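Local coordinates for putative polysaccharide deacetylase (Bdellovibrio bacteriovorus HD100, PDB 5JP6), which probably removes acetyl groups from the peptidoglycan of the bacterial wall during predation, as a zinc-dependent carbohydrate esterase of family 4, at residues S35-A40 and D306-Q311; D89-E94 and D118-E123; H133-V138 and I337-A342; F144-N149 and Q347-L352. The protein carries 1 engineered substitution. All blocks are in the same frame, centred on the assembly; numbering follows the deposited sequence.

Interaction 1 (S35-A40 and D306-Q311); sequences SDNQSA and DDWRTQ
Asn37, near the end of a helix, faces Trp308 and Thr310, at the end of a type I turn (Asp306 to Arg309) and just beyond it, and uses both ends of its amide. CG stands anti to the backbone N (chi1 -174°), and from there the amide, turned by chi2, gives ND2 to Trp308 O at 3.0 Å and takes Thr310 N on OD1 at 2.8 Å. The second bond lies in the carbonyl plane, on a lone pair of OD1. An asparagine suits this place because one short group can answer both a backbone C=O and a backbone N-H. Beside it Gln38, whose chain bends at chi2, donates from NE2 to Thr310 O at 3.3 Å, crossing the threonine at about a right angle.

Arg309 works in the other direction. Its chain bends at chi3 (-62°), and the guanidinium meets Ala40 O end-on: NH1 and NH2 each lie 2.8 Å from that one oxygen, which sits close to the guanidinium plane. Ala40 is where the chain leaves helical conformation, and a cation at a carbonyl-rich helix end is probably favourable. Trp308 lies under the group, with CH2 beneath the guanidinium centre and 3.8 Å from Ala40 CB. The contact thus fastens helix 24-39 to the loop between strand 303-304 and helix 313-327, while helix 43-47 covers it and stacks Trp46 on Trp308.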
# COMPACT_ATOMS: atom_id res chain seq x y z
N SER A 35 -13.76 -0.22 15.40
CA SER A 35 -13.36 0.53 16.61
C SER A 35 -11.85 0.79 16.70
O SER A 35 -11.43 1.91 16.98
CB SER A 35 -13.78 -0.24 17.88
OG SER A 35 -13.29 0.45 19.04
N ASP A 36 -11.05 -0.26 16.48
CA ASP A 36 -9.58 -0.13 16.58
C ASP A 36 -9.05 0.79 15.47
O ASP A 36 -8.10 1.55 15.68
CB ASP A 36 -8.86 -1.48 16.46
CG ASP A 36 -8.97 -2.33 17.69
OD1 ASP A 36 -9.64 -1.90 18.65
OD2 ASP A 36 -8.37 -3.44 17.70
N ASN A 37 -9.65 0.72 14.28
CA ASN A 37 -9.22 1.56 13.18
C ASN A 37 -9.44 3.04 13.50
O ASN A 37 -8.66 3.91 13.14
CB ASN A 37 -9.95 1.20 11.90
CG ASN A 37 -9.44 1.96 10.70
OD1 ASN A 37 -9.99 2.96 10.30
ND2 ASN A 37 -8.37 1.45 10.12
N GLN A 38 -10.52 3.33 14.20
CA GLN A 38 -10.79 4.69 14.58
C GLN A 38 -10.00 5.18 15.79
O GLN A 38 -9.65 6.35 15.84
CB GLN A 38 -12.29 4.84 14.78
CG GLN A 38 -13.05 4.80 13.45
CD GLN A 38 -12.40 5.64 12.30
OE1 GLN A 38 -12.39 6.90 12.32
NE2 GLN A 38 -11.86 4.94 11.30
N SER A 39 -9.70 4.30 16.74
CA SER A 39 -9.06 4.74 17.98
C SER A 39 -7.51 4.76 17.86
O SER A 39 -6.84 5.47 18.64
CB SER A 39 -9.56 3.88 19.15
OG SER A 39 -9.13 2.54 19.04
N ALA A 40 -6.96 4.03 16.89
CA ALA A 40 -5.50 4.02 16.67
C ALA A 40 -4.98 5.44 16.40
O ALA A 40 -5.56 6.14 15.59
CB ALA A 40 -5.13 3.09 15.52
N ASP A 306 -1.85 8.68 6.43
CA ASP A 306 -2.86 8.01 7.26
C ASP A 306 -3.91 7.27 6.39
O ASP A 306 -5.05 7.12 6.80
CB ASP A 306 -3.55 9.01 8.19
CG ASP A 306 -2.65 9.54 9.26
OD1 ASP A 306 -1.65 8.91 9.59
OD2 ASP A 306 -3.06 10.58 9.85
N ASP A 307 -3.50 6.78 5.20
CA ASP A 307 -4.48 6.16 4.29
C ASP A 307 -4.99 4.81 4.81
O ASP A 307 -5.94 4.27 4.24
CB ASP A 307 -4.00 6.10 2.84
CG ASP A 307 -2.84 5.17 2.63
OD1 ASP A 307 -2.28 4.58 3.59
OD2 ASP A 307 -2.43 4.99 1.47
N TRP A 308 -4.38 4.27 5.87
CA TRP A 308 -4.84 3.05 6.57
C TRP A 308 -6.16 3.29 7.32
O TRP A 308 -6.86 2.34 7.68
CB TRP A 308 -3.76 2.55 7.55
CG TRP A 308 -3.32 3.58 8.55
CD1 TRP A 308 -2.26 4.44 8.44
CD2 TRP A 308 -3.94 3.87 9.82
NE1 TRP A 308 -2.20 5.24 9.54
CE2 TRP A 308 -3.22 4.93 10.40
CE3 TRP A 308 -5.06 3.37 10.50
CZ2 TRP A 308 -3.54 5.46 11.64
CZ3 TRP A 308 -5.38 3.92 11.73
CH2 TRP A 308 -4.62 4.94 12.28
N ARG A 309 -6.46 4.56 7.64
CA ARG A 309 -7.63 4.89 8.45
C ARG A 309 -8.85 5.08 7.56
O ARG A 309 -8.82 5.83 6.59
CB ARG A 309 -7.36 6.14 9.31
CG ARG A 309 -8.36 6.27 10.44
CD ARG A 309 -8.33 7.61 11.10
NE ARG A 309 -7.06 7.93 11.72
CZ ARG A 309 -6.68 7.50 12.93
NH1 ARG A 309 -7.42 6.63 13.60
NH2 ARG A 309 -5.53 7.94 13.43
N THR A 310 -9.94 4.42 7.88
CA THR A 310 -11.21 4.66 7.21
C THR A 310 -11.58 6.12 7.41
O THR A 310 -11.62 6.64 8.54
CB THR A 310 -12.33 3.76 7.72
OG1 THR A 310 -11.94 2.39 7.61
CG2 THR A 310 -13.66 3.99 6.96
N GLN A 311 -11.90 6.77 6.29
CA GLN A 311 -12.21 8.20 6.29
C GLN A 311 -12.75 8.55 4.91
O GLN A 311 -12.57 7.77 3.97
CB GLN A 311 -10.98 9.03 6.56
CG GLN A 311 -9.88 8.88 5.53
CD GLN A 311 -8.53 9.39 6.04
OE1 GLN A 311 -8.34 10.59 6.23
NE2 GLN A 311 -7.62 8.48 6.28

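Interaction 2 (D89-E94 and D118-E123); sequences DLTLFE and DEHFDE
Thr91 points its methyl at two consecutive aromatic side chains on helix 110-126. CG2 of Thr91 lies 3.7 Å from CD2 of His120, the two side chains crossing at about a right angle, and 3.8 Å from CE2 of Phe121. The rings also pack on each other, CD2 of His120 standing over the centre of the Phe121 ring. Threonine fits because its branches divide the work: CG2 meets the rings, while OG1, placed between the backbone N and the carbonyl carbon (chi1 68°), bonds to Gln88 O. NE2 of the imidazole is hydrogen-bonded to NH1 of Arg340.

Glu94 approaches Phe121 differently. An extended chain carries OE1 of Glu94 to the ring edge, near the ring plane and 3.4 Å from CE2 of Phe121, with the carboxylate and ring planes 33° apart. An aromatic edge, with its partly positive hydrogens, is a suitable neighbour for a carboxylate oxygen. OE2 of Glu94 comes within 4.4 Å of OD1 of Asp118, a like-charge approach that would be costly alone. Arg98 and Arg339 each form salt bridges to both of these oxygens and should offset the repulsion. Such a network of two acids and two arginines beside an aromatic pair is a partly buried charge cluster at a helix interface, here joining the N-terminal helices to helix 339-354 of the NodB-homology deacetylase fold.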
# COMPACT_ATOMS: atom_id res chain seq x y z
N ASP A 89 -17.78 2.33 6.56
CA ASP A 89 -17.08 1.38 7.41
C ASP A 89 -16.79 0.04 6.74
O ASP A 89 -15.72 -0.58 6.99
CB ASP A 89 -17.84 1.15 8.70
CG ASP A 89 -17.79 2.33 9.60
OD1 ASP A 89 -16.77 3.07 9.57
OD2 ASP A 89 -18.79 2.61 10.30
N LEU A 90 -17.71 -0.37 5.89
CA LEU A 90 -17.54 -1.60 5.14
C LEU A 90 -16.25 -1.55 4.27
O LEU A 90 -15.60 -2.59 4.03
CB LEU A 90 -18.77 -1.89 4.28
CG LEU A 90 -18.77 -3.19 3.49
CD1 LEU A 90 -18.66 -4.41 4.41
CD2 LEU A 90 -20.05 -3.25 2.65
N THR A 91 -15.85 -0.34 3.85
CA THR A 91 -14.63 -0.21 3.05
C THR A 91 -13.40 -0.79 3.74
O THR A 91 -12.44 -1.18 3.08
CB THR A 91 -14.32 1.22 2.54
OG1 THR A 91 -13.97 2.10 3.62
CG2 THR A 91 -15.51 1.76 1.75
N LEU A 92 -13.42 -0.86 5.07
CA LEU A 92 -12.31 -1.44 5.82
C LEU A 92 -12.08 -2.93 5.45
O LEU A 92 -10.98 -3.43 5.58
CB LEU A 92 -12.57 -1.30 7.32
CG LEU A 92 -11.44 -1.67 8.26
CD1 LEU A 92 -10.22 -0.77 8.08
CD2 LEU A 92 -11.93 -1.57 9.69
N PHE A 93 -13.16 -3.61 5.06
CA PHE A 93 -13.14 -5.03 4.74
C PHE A 93 -13.13 -5.32 3.25
O PHE A 93 -13.19 -6.46 2.84
CB PHE A 93 -14.36 -5.69 5.39
CG PHE A 93 -14.33 -5.71 6.87
CD1 PHE A 93 -13.68 -6.75 7.55
CD2 PHE A 93 -14.94 -4.68 7.60
CE1 PHE A 93 -13.62 -6.75 8.93
CE2 PHE A 93 -14.89 -4.71 8.99
CZ PHE A 93 -14.22 -5.73 9.64
N GLU A 94 -13.09 -4.27 2.43
CA GLU A 94 -13.22 -4.44 0.98
C GLU A 94 -12.16 -5.38 0.43
O GLU A 94 -12.47 -6.24 -0.41
CB GLU A 94 -13.12 -3.10 0.28
CG GLU A 94 -13.21 -3.16 -1.23
CD GLU A 94 -13.31 -1.81 -1.89
OE1 GLU A 94 -13.12 -0.78 -1.23
OE2 GLU A 94 -13.58 -1.84 -3.15
N ASP A 118 -18.99 0.04 -3.77
CA ASP A 118 -18.88 0.76 -5.01
C ASP A 118 -19.78 2.00 -5.05
O ASP A 118 -19.39 3.05 -5.56
CB ASP A 118 -19.16 -0.16 -6.19
CG ASP A 118 -18.09 -1.22 -6.41
OD1 ASP A 118 -17.01 -1.18 -5.77
OD2 ASP A 118 -18.34 -2.15 -7.24
N GLU A 119 -20.98 1.89 -4.49
CA GLU A 119 -21.91 3.02 -4.41
C GLU A 119 -21.35 4.12 -3.49
O GLU A 119 -21.43 5.32 -3.79
CB GLU A 119 -23.28 2.55 -3.89
CG GLU A 119 -24.25 3.68 -3.69
CD GLU A 119 -25.62 3.19 -3.26
OE1 GLU A 119 -25.74 2.18 -2.53
OE2 GLU A 119 -26.60 3.83 -3.63
N HIS A 120 -20.68 3.69 -2.41
CA HIS A 120 -20.01 4.65 -1.51
C HIS A 120 -18.96 5.44 -2.30
O HIS A 120 -18.94 6.68 -2.26
CB HIS A 120 -19.37 3.94 -0.33
CG HIS A 120 -18.38 4.79 0.41
ND1 HIS A 120 -18.74 5.72 1.35
CD2 HIS A 120 -17.03 4.86 0.31
CE1 HIS A 120 -17.66 6.32 1.82
NE2 HIS A 120 -16.62 5.81 1.20
N PHE A 121 -18.09 4.75 -3.04
CA PHE A 121 -17.03 5.47 -3.82
C PHE A 121 -17.64 6.28 -4.96
O PHE A 121 -17.10 7.32 -5.26
CB PHE A 121 -15.92 4.56 -4.27
CG PHE A 121 -14.98 4.18 -3.14
CD1 PHE A 121 -14.12 5.08 -2.49
CD2 PHE A 121 -15.02 2.88 -2.70
CE1 PHE A 121 -13.28 4.64 -1.49
CE2 PHE A 121 -14.19 2.45 -1.71
CZ PHE A 121 -13.34 3.34 -1.09
N ASP A 122 -18.78 5.87 -5.51
CA ASP A 122 -19.50 6.70 -6.49
C ASP A 122 -19.87 8.04 -5.87
O ASP A 122 -19.68 9.12 -6.45
CB ASP A 122 -20.77 6.01 -6.96
CG ASP A 122 -20.52 4.82 -7.90
OD1 ASP A 122 -19.39 4.64 -8.42
OD2 ASP A 122 -21.50 4.06 -8.12
N GLU A 123 -20.43 7.96 -4.67
CA GLU A 123 -20.90 9.16 -3.97
C GLU A 123 -19.72 10.07 -3.63
O GLU A 123 -19.77 11.30 -3.82
CB GLU A 123 -21.63 8.77 -2.70
CG GLU A 123 -22.96 8.10 -2.91
CD GLU A 123 -23.54 7.51 -1.63
OE1 GLU A 123 -22.95 7.71 -0.56
OE2 GLU A 123 -24.63 6.90 -1.69

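Interaction 3 (H133-V138 and I337-A342); sequences HALKAV and IQRRTA
Arg339 reaches Ala134 and Leu135 on an extended chain, with CG anti to the backbone N (chi1 172°) and the following torsions to NE also anti. Leu135 meets it at about a right angle: its CG, anti to its own carbonyl carbon (chi1 -51°), sits over one face of the guanidinium, 3.7 Å from NH2 of Arg339. Ala134 needs no length. CB of Ala134 rests 3.6 Å from CG of Arg339 and 3.8 Å from CB of Ala342, where two small residues let the loop come close to the helix. The His133 ring lies alongside the guanidinium, the planes 22° apart and CE1 of His133 4.0 Å from NH2 of Arg339; ND1 of His133 accepts from Leu135 N at 3.1 Å, near the ring plane, which fixes the imidazole against its own loop.

One water links the backbones, accepting from His133 N and donating to Ala342 O at 2.8 Å. No direct hydrogen bond spans the two segments. The polar needs of Arg339 are met elsewhere, NH1 by Glu94 and Asp118 and NE by Glu343, which also accepts from Ala134 N. The loop therefore offers mainly an apolar cover, and shielding a buried cation in this way would be expected to favour its pairing with those outside acids.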
# COMPACT_ATOMS: atom_id res chain seq x y z
N HIS A 133 -10.86 6.50 -10.15
CA HIS A 133 -11.58 5.26 -10.08
C HIS A 133 -10.58 4.14 -9.91
O HIS A 133 -9.75 3.91 -10.79
CB HIS A 133 -12.40 4.98 -11.32
CG HIS A 133 -13.60 4.16 -11.05
ND1 HIS A 133 -13.53 2.93 -10.44
CD2 HIS A 133 -14.91 4.39 -11.29
CE1 HIS A 133 -14.75 2.44 -10.30
NE2 HIS A 133 -15.61 3.31 -10.81
N ALA A 134 -10.71 3.41 -8.81
CA ALA A 134 -9.77 2.35 -8.53
C ALA A 134 -10.00 1.09 -9.32
O ALA A 134 -9.14 0.23 -9.35
CB ALA A 134 -9.77 2.01 -7.07
N LEU A 135 -11.20 0.92 -9.89
CA LEU A 135 -11.62 -0.36 -10.45
C LEU A 135 -11.59 -0.39 -11.97
O LEU A 135 -11.67 -1.48 -12.58
CB LEU A 135 -13.03 -0.75 -10.02
CG LEU A 135 -13.33 -0.70 -8.57
CD1 LEU A 135 -14.75 -1.20 -8.35
CD2 LEU A 135 -12.31 -1.50 -7.77
N LYS A 136 -11.61 0.78 -12.60
CA LYS A 136 -11.65 0.83 -14.05
C LYS A 136 -10.84 1.96 -14.58
O LYS A 136 -10.51 2.90 -13.84
CB LYS A 136 -13.06 0.94 -14.55
CG LYS A 136 -13.72 2.28 -14.30
CD LYS A 136 -15.12 2.32 -14.94
CE LYS A 136 -16.20 2.16 -13.88
NZ LYS A 136 -16.16 0.83 -13.22
N ALA A 137 -10.51 1.83 -15.87
CA ALA A 137 -9.49 2.67 -16.49
C ALA A 137 -10.12 3.94 -16.93
O ALA A 137 -10.94 3.97 -17.86
CB ALA A 137 -8.81 1.95 -17.66
N VAL A 138 -9.82 5.00 -16.21
CA VAL A 138 -10.33 6.30 -16.52
C VAL A 138 -9.13 7.20 -16.72
O VAL A 138 -8.06 7.07 -16.04
CB VAL A 138 -11.34 6.84 -15.47
CG1 VAL A 138 -12.47 5.84 -15.33
CG2 VAL A 138 -10.69 7.12 -14.11
N ILE A 337 -2.37 -0.79 -2.00
CA ILE A 337 -3.45 -1.74 -1.68
C ILE A 337 -4.66 -1.09 -1.02
O ILE A 337 -5.66 -1.76 -0.72
CB ILE A 337 -2.94 -2.93 -0.83
CG1 ILE A 337 -2.42 -2.47 0.53
CG2 ILE A 337 -1.84 -3.69 -1.57
CD1 ILE A 337 -2.27 -3.56 1.54
N GLN A 338 -4.60 0.24 -0.81
CA GLN A 338 -5.69 0.97 -0.20
C GLN A 338 -6.53 1.59 -1.35
O GLN A 338 -6.08 2.49 -2.05
CB GLN A 338 -5.18 2.08 0.71
CG GLN A 338 -6.26 2.71 1.58
CD GLN A 338 -6.75 1.73 2.66
OE1 GLN A 338 -5.98 1.18 3.49
NE2 GLN A 338 -8.01 1.45 2.62
N ARG A 339 -7.76 1.12 -1.51
CA ARG A 339 -8.60 1.60 -2.62
C ARG A 339 -8.73 3.10 -2.62
O ARG A 339 -8.60 3.76 -3.67
CB ARG A 339 -9.97 0.94 -2.62
CG ARG A 339 -10.86 1.59 -3.65
CD ARG A 339 -12.08 0.80 -3.98
NE ARG A 339 -12.83 1.51 -5.01
CZ ARG A 339 -14.05 1.20 -5.39
NH1 ARG A 339 -14.65 0.13 -4.89
NH2 ARG A 339 -14.64 1.92 -6.34
N ARG A 340 -8.96 3.68 -1.45
CA ARG A 340 -9.27 5.11 -1.42
C ARG A 340 -8.08 5.94 -1.89
O ARG A 340 -8.27 6.98 -2.48
CB ARG A 340 -9.70 5.53 -0.03
CG ARG A 340 -10.33 6.91 0.03
CD ARG A 340 -10.92 7.14 1.42
NE ARG A 340 -11.81 6.09 1.89
CZ ARG A 340 -13.14 6.07 1.75
NH1 ARG A 340 -13.79 6.98 1.07
NH2 ARG A 340 -13.83 5.10 2.32
N THR A 341 -6.88 5.43 -1.66
CA THR A 341 -5.68 6.09 -2.18
C THR A 341 -5.67 6.15 -3.70
O THR A 341 -5.34 7.21 -4.30
CB THR A 341 -4.43 5.43 -1.60
OG1 THR A 341 -4.45 5.58 -0.18
CG2 THR A 341 -3.12 6.01 -2.17
N ALA A 342 -6.06 5.05 -4.34
CA ALA A 342 -6.19 5.06 -5.82
C ALA A 342 -7.31 6.05 -6.23
O ALA A 342 -7.15 6.80 -7.21
CB ALA A 342 -6.43 3.65 -6.37
O HOH W 1 -8.04 6.82 -9.87

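Interaction 4 (F144-N149 and Q347-L352); sequences FRFPDN and QFLREL
The loop carrying Phe144 and Phe146 passes helix 339-354 in extended conformation without backbone-to-backbone contact, its closest alpha carbons, those of Phe144 and Arg350, lying 8.3 Å apart. The distance suits phenylalanine, whose length fills it. Both rings lead with CZ, and both come to the same backbone oxygen: CZ of Phe144 and CZ of Phe146 each stand 3.5 Å from Leu349 O, obliquely to their ring planes. The two CG atoms start from different positions (chi1 65° in Phe144 and -73° in Phe146), yet both rings converge on that oxygen. The two rings also touch, the CE2 edge of Phe144 coming over one face of Phe146 toward the rim.

The helix belongs to a beta-alpha-beta crossover of the deacetylase sheet, linking strand 330-335 to strand 358-364, two parallel neighbours of strand 170-176. The loop leads into strand 150-153, which pairs with strand 358-364, and so it covers the helix close to where strand 150-153 joins the sheet. Leu349 and Leu352 point apolar groups at the interior, against Leu173 and Val171, as expected of leucine on the sheet-facing side.

Phe146 meets both of them. CE2 of Phe146 is 4.2 Å from CD2 of Leu349, and CB of Leu352 lies at the ring edge, 4.0 Å from CZ of Phe146, the two side chains crossing at about a right angle. Phe144 instead turns to Arg350, its CE1 3.8 Å from CA of that residue, and stacks on Tyr353.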
# COMPACT_ATOMS: atom_id res chain seq x y z
N PHE A 144 -1.64 18.20 -17.24
CA PHE A 144 -0.37 18.86 -16.94
C PHE A 144 0.68 17.78 -16.86
O PHE A 144 0.35 16.59 -16.79
CB PHE A 144 -0.41 19.70 -15.64
CG PHE A 144 -0.59 18.89 -14.40
CD1 PHE A 144 -1.88 18.59 -13.91
CD2 PHE A 144 0.51 18.37 -13.74
CE1 PHE A 144 -2.04 17.79 -12.79
CE2 PHE A 144 0.35 17.62 -12.59
CZ PHE A 144 -0.90 17.33 -12.10
N ARG A 145 1.93 18.19 -16.78
CA ARG A 145 3.03 17.26 -16.75
C ARG A 145 4.06 17.74 -15.72
O ARG A 145 4.57 18.86 -15.85
CB ARG A 145 3.66 17.18 -18.13
CG ARG A 145 4.85 16.26 -18.27
CD ARG A 145 5.37 16.33 -19.71
NE ARG A 145 6.45 15.37 -19.95
CZ ARG A 145 7.73 15.55 -19.61
NH1 ARG A 145 8.11 16.66 -18.98
NH2 ARG A 145 8.63 14.60 -19.89
N PHE A 146 4.35 16.94 -14.70
CA PHE A 146 5.46 17.23 -13.81
C PHE A 146 6.76 17.05 -14.67
O PHE A 146 6.85 16.12 -15.50
CB PHE A 146 5.52 16.24 -12.61
CG PHE A 146 4.46 16.47 -11.55
CD1 PHE A 146 4.53 17.58 -10.71
CD2 PHE A 146 3.41 15.55 -11.34
CE1 PHE A 146 3.59 17.77 -9.71
CE2 PHE A 146 2.47 15.79 -10.34
CZ PHE A 146 2.56 16.88 -9.54
N PRO A 147 7.76 17.91 -14.46
CA PRO A 147 9.06 17.66 -15.12
C PRO A 147 9.71 16.40 -14.64
O PRO A 147 9.49 15.96 -13.51
CB PRO A 147 9.91 18.88 -14.72
CG PRO A 147 9.26 19.46 -13.51
CD PRO A 147 7.81 19.03 -13.49
N ASP A 148 10.53 15.78 -15.49
CA ASP A 148 11.39 14.73 -14.97
C ASP A 148 12.26 15.26 -13.83
O ASP A 148 12.82 16.37 -13.89
CB ASP A 148 12.33 14.22 -16.06
CG ASP A 148 11.62 13.49 -17.20
OD1 ASP A 148 10.53 12.93 -17.02
OD2 ASP A 148 12.21 13.50 -18.32
N ASN A 149 12.35 14.45 -12.78
CA ASN A 149 13.18 14.75 -11.63
C ASN A 149 13.55 13.48 -10.90
O ASN A 149 12.90 13.08 -9.97
CB ASN A 149 12.43 15.70 -10.70
CG ASN A 149 13.36 16.40 -9.73
OD1 ASN A 149 14.47 15.93 -9.41
ND2 ASN A 149 12.90 17.54 -9.23
N GLN A 347 -6.58 13.52 -8.02
CA GLN A 347 -6.88 14.75 -7.33
C GLN A 347 -5.64 15.21 -6.50
O GLN A 347 -5.27 16.41 -6.46
CB GLN A 347 -8.09 14.57 -6.45
CG GLN A 347 -8.54 15.87 -5.81
CD GLN A 347 -9.45 16.70 -6.73
OE1 GLN A 347 -10.51 16.24 -7.08
NE2 GLN A 347 -9.01 17.86 -7.16
N PHE A 348 -4.98 14.26 -5.85
CA PHE A 348 -3.79 14.52 -5.06
C PHE A 348 -2.69 15.11 -5.93
O PHE A 348 -2.04 16.08 -5.56
CB PHE A 348 -3.32 13.24 -4.37
CG PHE A 348 -2.01 13.39 -3.65
CD1 PHE A 348 -1.92 14.13 -2.50
CD2 PHE A 348 -0.84 12.82 -4.16
CE1 PHE A 348 -0.71 14.26 -1.82
CE2 PHE A 348 0.36 12.99 -3.50
CZ PHE A 348 0.42 13.69 -2.34
N LEU A 349 -2.45 14.46 -7.07
CA LEU A 349 -1.43 14.92 -7.98
C LEU A 349 -1.71 16.34 -8.49
O LEU A 349 -0.80 17.15 -8.60
CB LEU A 349 -1.26 13.91 -9.10
CG LEU A 349 -0.74 12.52 -8.68
CD1 LEU A 349 -0.91 11.50 -9.80
CD2 LEU A 349 0.68 12.60 -8.18
N ARG A 350 -2.97 16.61 -8.83
CA ARG A 350 -3.34 17.95 -9.26
C ARG A 350 -3.09 18.97 -8.16
O ARG A 350 -2.56 20.05 -8.42
CB ARG A 350 -4.79 17.97 -9.75
CG ARG A 350 -5.34 19.36 -10.15
CD ARG A 350 -4.57 20.10 -11.24
NE ARG A 350 -4.87 21.54 -11.27
CZ ARG A 350 -5.86 22.13 -11.93
NH1 ARG A 350 -6.70 21.44 -12.70
NH2 ARG A 350 -6.00 23.44 -11.85
N GLU A 351 -3.44 18.63 -6.92
CA GLU A 351 -3.18 19.56 -5.80
C GLU A 351 -1.67 19.76 -5.55
O GLU A 351 -1.28 20.90 -5.29
CB GLU A 351 -3.89 19.14 -4.54
CG GLU A 351 -5.35 19.53 -4.53
CD GLU A 351 -5.49 21.06 -4.57
OE1 GLU A 351 -4.87 21.74 -3.70
OE2 GLU A 351 -6.16 21.55 -5.49
N LEU A 352 -0.84 18.72 -5.65
CA LEU A 352 0.63 18.91 -5.53
C LEU A 352 1.04 19.96 -6.56
O LEU A 352 1.80 20.90 -6.26
CB LEU A 352 1.41 17.63 -5.76
CG LEU A 352 1.44 16.58 -4.67
CD1 LEU A 352 2.29 15.41 -5.13
CD2 LEU A 352 1.92 17.16 -3.36

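Overall arrangement
Interactions 1, 2 and 3 form a continuous patch where the N-terminal helices meet the deacetylase domain; interaction 4 stands apart, its centre about 18 Å from that of interaction 3, although both use helix 339-354. Interaction 1, partly buried, with the Trp308 side chain about 9 Å from the zinc ion, relies on hydrogen bonds to backbone atoms. The others are buried and have no direct hydrogen bonds between their segments. Arg339 ties interaction 2 to interaction 3: its guanidinium lies between Phe121 on one face and Leu135 on the opposite face. A probable hydrogen bond between Asp307 and Thr341 joins interactions 1 and 3. Charge therefore gathers at the helical interface, whereas interaction 4, beside the sheet, depends on aromatic and aliphatic packing.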